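Local coordinates for putative enoyl-CoA hydratase (Streptomyces avermitilis, PDB 3GKB), which is of unknown function but, as a member of the enoyl-CoA hydratase/isomerase (crotonase) family, probably acts on acyl-CoA thioesters, at residues I110-A114 with L198-V202; L146-I150 with T243-A249. One frame throughout, in Å; residues are numbered along the deposited sequence.

How the interactions relate
The two contacts lie on opposite sides of the chain's centre, their own centres 34 Å apart and their nearest atoms about 17 Å apart, so they do not touch. Along the chain their segments alternate, 110-114, 146-150, 198-202, 243-249, and each closes a loop of more than eighty residues. Interaction 1 belongs to the six-stranded sheet, where helix 195-210 packs on strand 108-113. Interaction 2 involves the loop after strand 139-141 and the connection between helices 230-243 and 248-258. Interaction 1 is thus a helix-on-sheet contact inside the alpha/beta core, whereas interaction 2 joins a loop of the core to the C-terminal helices, close to the second subunit.

Interaction 1 (I110-A114 with L198-V202); sequences IVKLA and LDEYV
Residues 110-113 are extended, the end of strand 108-113, which lies between the parallel strands 55-60 and 130-134; 198-202 is regular alpha helix, with V202 N bonded to L198 O at 3.0 Å. The axes of 110-113 and 198-202 are 9.5 Å apart at closest approach and run almost antiparallel, at 172°, with K112 CA 6.8 Å from V202 CA. The CA-to-CB bonds of I110, K112 and A114 point toward the helix, while those of V111 and L113 point away, to the other face of the sheet, where both side chains touch F66. From the helix, L198 and V202, one turn apart, point back at the strand. V202, in its t rotamer, sets CG1 3.9 Å from I110 CG2 and CG2 4.1 Å from K112 CG. L198 brings CD2 to 3.8 Å from K112 CG, 3.7 Å from L113 O and 4.5 Å from A114 CB. Both helix residues also rest on F132 of the adjacent strand, so the helix covers more than one strand, the usual layering of an alpha/beta sheet. K112 has chi1 and chi2 t, chi3 p and chi4 t. This carries NZ to a salt bridge with OD1 of D199 at 2.8 Å, D199 having chi1 m. Water 1 accepts a hydrogen bond from K112 NZ (2.8 Å) and donates one to D199 O (2.8 Å). The lysine thus serves two chemistries: its methylenes pack against L198 and V202, while its ammonium group pairs with the exposed D199, so an apolar helix-sheet interface is finished by an ion pair.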
loop_
_atom_site.group_PDB
_atom_site.type_symbol
_atom_site.label_atom_id
_atom_site.label_comp_id
_atom_site.label_asym_id
_atom_site.label_seq_id
_atom_site.Cartn_x
_atom_site.Cartn_y
_atom_site.Cartn_z
ATOM N N ILE B 110 4.596 -4.615 -19.765
ATOM C CA ILE B 110 3.185 -4.745 -19.430
ATOM C C ILE B 110 2.809 -6.223 -19.495
ATOM O O ILE B 110 3.106 -6.876 -20.485
ATOM C CB ILE B 110 2.293 -3.954 -20.437
ATOM C CG1 ILE B 110 2.622 -2.463 -20.404
ATOM C CG2 ILE B 110 0.790 -4.164 -20.117
ATOM C CD1 ILE B 110 1.952 -1.644 -21.559
ATOM N N VAL B 111 2.172 -6.749 -18.453
ATOM C CA VAL B 111 1.651 -8.135 -18.496
ATOM C C VAL B 111 0.135 -8.082 -18.669
ATOM O O VAL B 111 -0.556 -7.331 -17.971
ATOM C CB VAL B 111 2.001 -8.938 -17.211
ATOM C CG1 VAL B 111 1.155 -10.239 -17.113
ATOM C CG2 VAL B 111 3.533 -9.263 -17.143
ATOM N N LYS B 112 -0.355 -8.839 -19.639
ATOM C CA LYS B 112 -1.776 -9.080 -19.836
ATOM C C LYS B 112 -2.105 -10.481 -19.316
ATOM O O LYS B 112 -1.748 -11.487 -19.968
ATOM C CB LYS B 112 -2.124 -8.988 -21.313
ATOM C CG LYS B 112 -3.586 -9.280 -21.599
ATOM C CD LYS B 112 -3.962 -8.907 -23.036
ATOM C CE LYS B 112 -3.352 -9.833 -24.045
ATOM N NZ LYS B 112 -3.836 -9.564 -25.451
ATOM N N LEU B 113 -2.791 -10.538 -18.176
ATOM C CA LEU B 113 -3.060 -11.784 -17.464
ATOM C C LEU B 113 -4.525 -12.172 -17.601
ATOM O O LEU B 113 -5.401 -11.573 -16.974
ATOM C CB LEU B 113 -2.686 -11.652 -15.980
ATOM C CG LEU B 113 -2.921 -12.907 -15.115
ATOM C CD1 LEU B 113 -1.947 -14.033 -15.572
ATOM C CD2 LEU B 113 -2.775 -12.631 -13.635
ATOM N N ALA B 114 -4.766 -13.217 -18.386
ATOM C CA ALA B 114 -6.106 -13.722 -18.597
ATOM C C ALA B 114 -6.377 -14.989 -17.805
ATOM O O ALA B 114 -7.519 -15.185 -17.369
ATOM C CB ALA B 114 -6.373 -13.944 -20.093
ATOM N N LEU B 198 -10.303 -6.745 -21.813
ATOM C CA LEU B 198 -8.901 -6.712 -21.441
ATOM C C LEU B 198 -7.940 -6.540 -22.619
ATOM O O LEU B 198 -6.967 -5.789 -22.523
ATOM C CB LEU B 198 -8.555 -7.983 -20.663
ATOM C CG LEU B 198 -7.100 -8.088 -20.216
ATOM C CD1 LEU B 198 -6.768 -6.969 -19.262
ATOM C CD2 LEU B 198 -6.810 -9.504 -19.658
ATOM N N ASP B 199 -8.211 -7.237 -23.719
ATOM C CA ASP B 199 -7.321 -7.220 -24.886
ATOM C C ASP B 199 -7.249 -5.812 -25.497
ATOM O O ASP B 199 -6.150 -5.302 -25.793
ATOM C CB ASP B 199 -7.787 -8.218 -25.941
ATOM C CG ASP B 199 -7.666 -9.656 -25.493
ATOM O OD1 ASP B 199 -6.588 -10.011 -24.929
ATOM O OD2 ASP B 199 -8.660 -10.415 -25.721
ATOM N N GLU B 200 -8.402 -5.192 -25.699
ATOM C CA GLU B 200 -8.436 -3.828 -26.226
ATOM C C GLU B 200 -7.847 -2.795 -25.229
ATOM O O GLU B 200 -7.152 -1.865 -25.632
ATOM C CB GLU B 200 -9.865 -3.435 -26.697
ATOM C CG GLU B 200 -10.303 -4.173 -27.977
ATOM C CD GLU B 200 -11.481 -3.476 -28.688
ATOM O OE1 GLU B 200 -12.258 -2.788 -27.995
ATOM O OE2 GLU B 200 -11.590 -3.593 -29.935
ATOM N N TYR B 201 -8.089 -2.977 -23.939
ATOM C CA TYR B 201 -7.554 -2.082 -22.919
ATOM C C TYR B 201 -6.008 -2.068 -22.896
ATOM O O TYR B 201 -5.377 -1.002 -22.915
ATOM C CB TYR B 201 -8.058 -2.530 -21.547
ATOM C CG TYR B 201 -7.748 -1.562 -20.461
ATOM C CD1 TYR B 201 -8.723 -0.667 -20.003
ATOM C CD2 TYR B 201 -6.489 -1.518 -19.872
ATOM C CE1 TYR B 201 -8.441 0.231 -18.989
ATOM C CE2 TYR B 201 -6.205 -0.613 -18.875
ATOM C CZ TYR B 201 -7.187 0.250 -18.434
ATOM O OH TYR B 201 -6.915 1.160 -17.432
ATOM N N VAL B 202 -5.410 -3.255 -22.875
ATOM C CA VAL B 202 -3.940 -3.374 -22.890
ATOM C C VAL B 202 -3.361 -2.839 -24.204
ATOM O O VAL B 202 -2.369 -2.101 -24.206
ATOM C CB VAL B 202 -3.488 -4.813 -22.585
ATOM C CG1 VAL B 202 -1.953 -5.005 -22.790
ATOM C CG2 VAL B 202 -3.957 -5.195 -21.165
HETATM O O HOH W 1 -3.971 -6.896 -26.432
#

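Interaction 2 (L146-I150 with T243-A249); sequences LMGII and TFSLPAA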
loop_
_atom_site.group_PDB
_atom_site.type_symbol
_atom_site.label_atom_id
_atom_site.label_comp_id
_atom_site.label_asym_id
_atom_site.label_seq_id
_atom_site.Cartn_x
_atom_site.Cartn_y
_atom_site.Cartn_z
ATOM N N LEU B 146 3.238 -25.103 -0.575
ATOM C CA LEU B 146 2.615 -26.435 -0.705
ATOM C C LEU B 146 3.546 -27.513 -1.306
ATOM O O LEU B 146 3.251 -28.722 -1.215
ATOM C CB LEU B 146 1.311 -26.352 -1.505
ATOM C CG LEU B 146 0.244 -25.432 -0.912
ATOM C CD1 LEU B 146 -1.029 -25.454 -1.744
ATOM C CD2 LEU B 146 -0.054 -25.722 0.544
ATOM N N MET B 147 4.667 -27.066 -1.863
ATOM C CA MET B 147 5.731 -27.945 -2.357
ATOM C C MET B 147 6.872 -28.053 -1.335
ATOM O O MET B 147 7.912 -28.625 -1.611
ATOM C CB MET B 147 6.180 -27.461 -3.736
ATOM C CG MET B 147 5.068 -27.526 -4.865
ATOM S SD MET B 147 5.828 -26.989 -6.466
ATOM C CE MET B 147 4.355 -27.171 -7.524
ATOM N N GLY B 148 6.651 -27.508 -0.130
ATOM C CA GLY B 148 7.602 -27.586 0.964
ATOM C C GLY B 148 8.743 -26.605 0.876
ATOM O O GLY B 148 9.766 -26.782 1.537
ATOM N N ILE B 149 8.555 -25.558 0.065
ATOM C CA ILE B 149 9.568 -24.523 -0.131
ATOM C C ILE B 149 8.917 -23.149 0.059
ATOM O O ILE B 149 7.822 -23.049 0.647
ATOM C CB ILE B 149 10.319 -24.715 -1.483
ATOM C CG1 ILE B 149 9.377 -24.566 -2.689
ATOM C CG2 ILE B 149 10.983 -26.116 -1.516
ATOM C CD1 ILE B 149 10.104 -24.437 -4.054
ATOM N N ILE B 150 9.625 -22.087 -0.296
ATOM C CA ILE B 150 9.039 -20.759 -0.362
ATOM C C ILE B 150 9.375 -20.192 -1.748
ATOM O O ILE B 150 10.164 -20.780 -2.476
ATOM C CB ILE B 150 9.534 -19.818 0.788
ATOM C CG1 ILE B 150 11.084 -19.691 0.825
ATOM C CG2 ILE B 150 9.033 -20.305 2.147
ATOM C CD1 ILE B 150 11.569 -18.357 1.314
ATOM N N THR B 243 15.183 -24.633 2.722
ATOM C CA THR B 243 14.032 -25.538 2.635
ATOM C C THR B 243 14.345 -26.819 1.838
ATOM O O THR B 243 13.729 -27.854 2.082
ATOM C CB THR B 243 12.745 -24.828 2.068
ATOM O OG1 THR B 243 12.928 -24.469 0.691
ATOM C CG2 THR B 243 12.411 -23.590 2.892
ATOM N N PHE B 244 15.304 -26.765 0.903
ATOM C CA PHE B 244 15.818 -28.005 0.244
ATOM C C PHE B 244 16.768 -28.870 1.069
ATOM O O PHE B 244 17.142 -29.982 0.654
ATOM C CB PHE B 244 16.511 -27.669 -1.077
ATOM C CG PHE B 244 15.603 -27.109 -2.079
ATOM C CD1 PHE B 244 15.486 -25.741 -2.225
ATOM C CD2 PHE B 244 14.790 -27.940 -2.844
ATOM C CE1 PHE B 244 14.611 -25.219 -3.125
ATOM C CE2 PHE B 244 13.919 -27.413 -3.760
ATOM C CZ PHE B 244 13.837 -26.031 -3.903
ATOM N N SER B 245 17.194 -28.392 2.224
ATOM C CA SER B 245 17.931 -29.247 3.150
ATOM C C SER B 245 17.001 -30.102 3.989
ATOM O O SER B 245 17.472 -30.770 4.907
ATOM C CB SER B 245 18.776 -28.400 4.098
ATOM O OG SER B 245 19.590 -27.527 3.377
ATOM N N LEU B 246 15.684 -30.022 3.741
ATOM C CA LEU B 246 14.701 -30.863 4.426
ATOM C C LEU B 246 13.999 -31.785 3.421
ATOM O O LEU B 246 13.845 -31.410 2.249
ATOM C CB LEU B 246 13.659 -29.977 5.149
ATOM C CG LEU B 246 14.264 -28.878 6.032
ATOM C CD1 LEU B 246 13.190 -27.887 6.497
ATOM C CD2 LEU B 246 14.995 -29.520 7.240
ATOM N N PRO B 247 13.571 -32.986 3.871
ATOM C CA PRO B 247 13.117 -34.020 2.925
ATOM C C PRO B 247 11.795 -33.762 2.217
ATOM O O PRO B 247 11.597 -34.292 1.117
ATOM C CB PRO B 247 13.024 -35.282 3.784
ATOM C CG PRO B 247 12.816 -34.765 5.181
ATOM C CD PRO B 247 13.662 -33.517 5.247
ATOM N N ALA B 248 10.912 -32.964 2.820
ATOM C CA ALA B 248 9.568 -32.743 2.291
ATOM C C ALA B 248 9.543 -32.264 0.848
ATOM O O ALA B 248 8.732 -32.749 0.077
ATOM C CB ALA B 248 8.761 -31.772 3.187
ATOM N N ALA B 249 10.401 -31.307 0.493
ATOM C CA ALA B 249 10.353 -30.694 -0.828
ATOM C C ALA B 249 10.431 -31.736 -1.955
ATOM O O ALA B 249 9.613 -31.706 -2.868
ATOM C CB ALA B 249 11.449 -29.633 -0.985
HETATM O O HOH W 2 11.168 -28.918 2.513
#
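This is a buried contact in the crotonase fold, in which the loop after strand 139-141 meets the link between helices 230-243 and 248-258 and the first turn of the latter. The link opens with a type I beta turn from T243 to L246, whose hydrogen bond from L246 N to T243 O is long and weak at 3.4 Å. No direct hydrogen bond crosses between 146-150 and 243-249, so the contact relies on close packing and one water. I149 is at its heart: CG2 sits over one face of the F244 ring, 4.0 Å from the centroid and 24° off the normal, a CH-pi contact, and also lies 3.6 Å from A249 CB and 3.4 Å from T243 OG1. That hydroxyl is satisfied elsewhere, by W240 O, and W240 also meets the F244 ring edge-to-face. I150 N is buried by the contact without a polar partner in the model. On the outer side, T243 packs on A219, and A248 on P213, of the second subunit, which places the contact next to a subunit interface. Backbone proximity is greatest at G148, whose CA is 4.5 Å from A249 CA. Its positive phi (79°) suits a residue without a side chain, and a CB there would lie a tight 3.3 Å from A249 N. The carbonyl O of M147, the residue before G148, receives a CA-H...O contact from A249 CA at 3.3 Å. Water 2 bridges the segments, donating to G148 O (2.7 Å) and T243 O (2.8 Å) and weakly accepting from A249 N (3.2 Å).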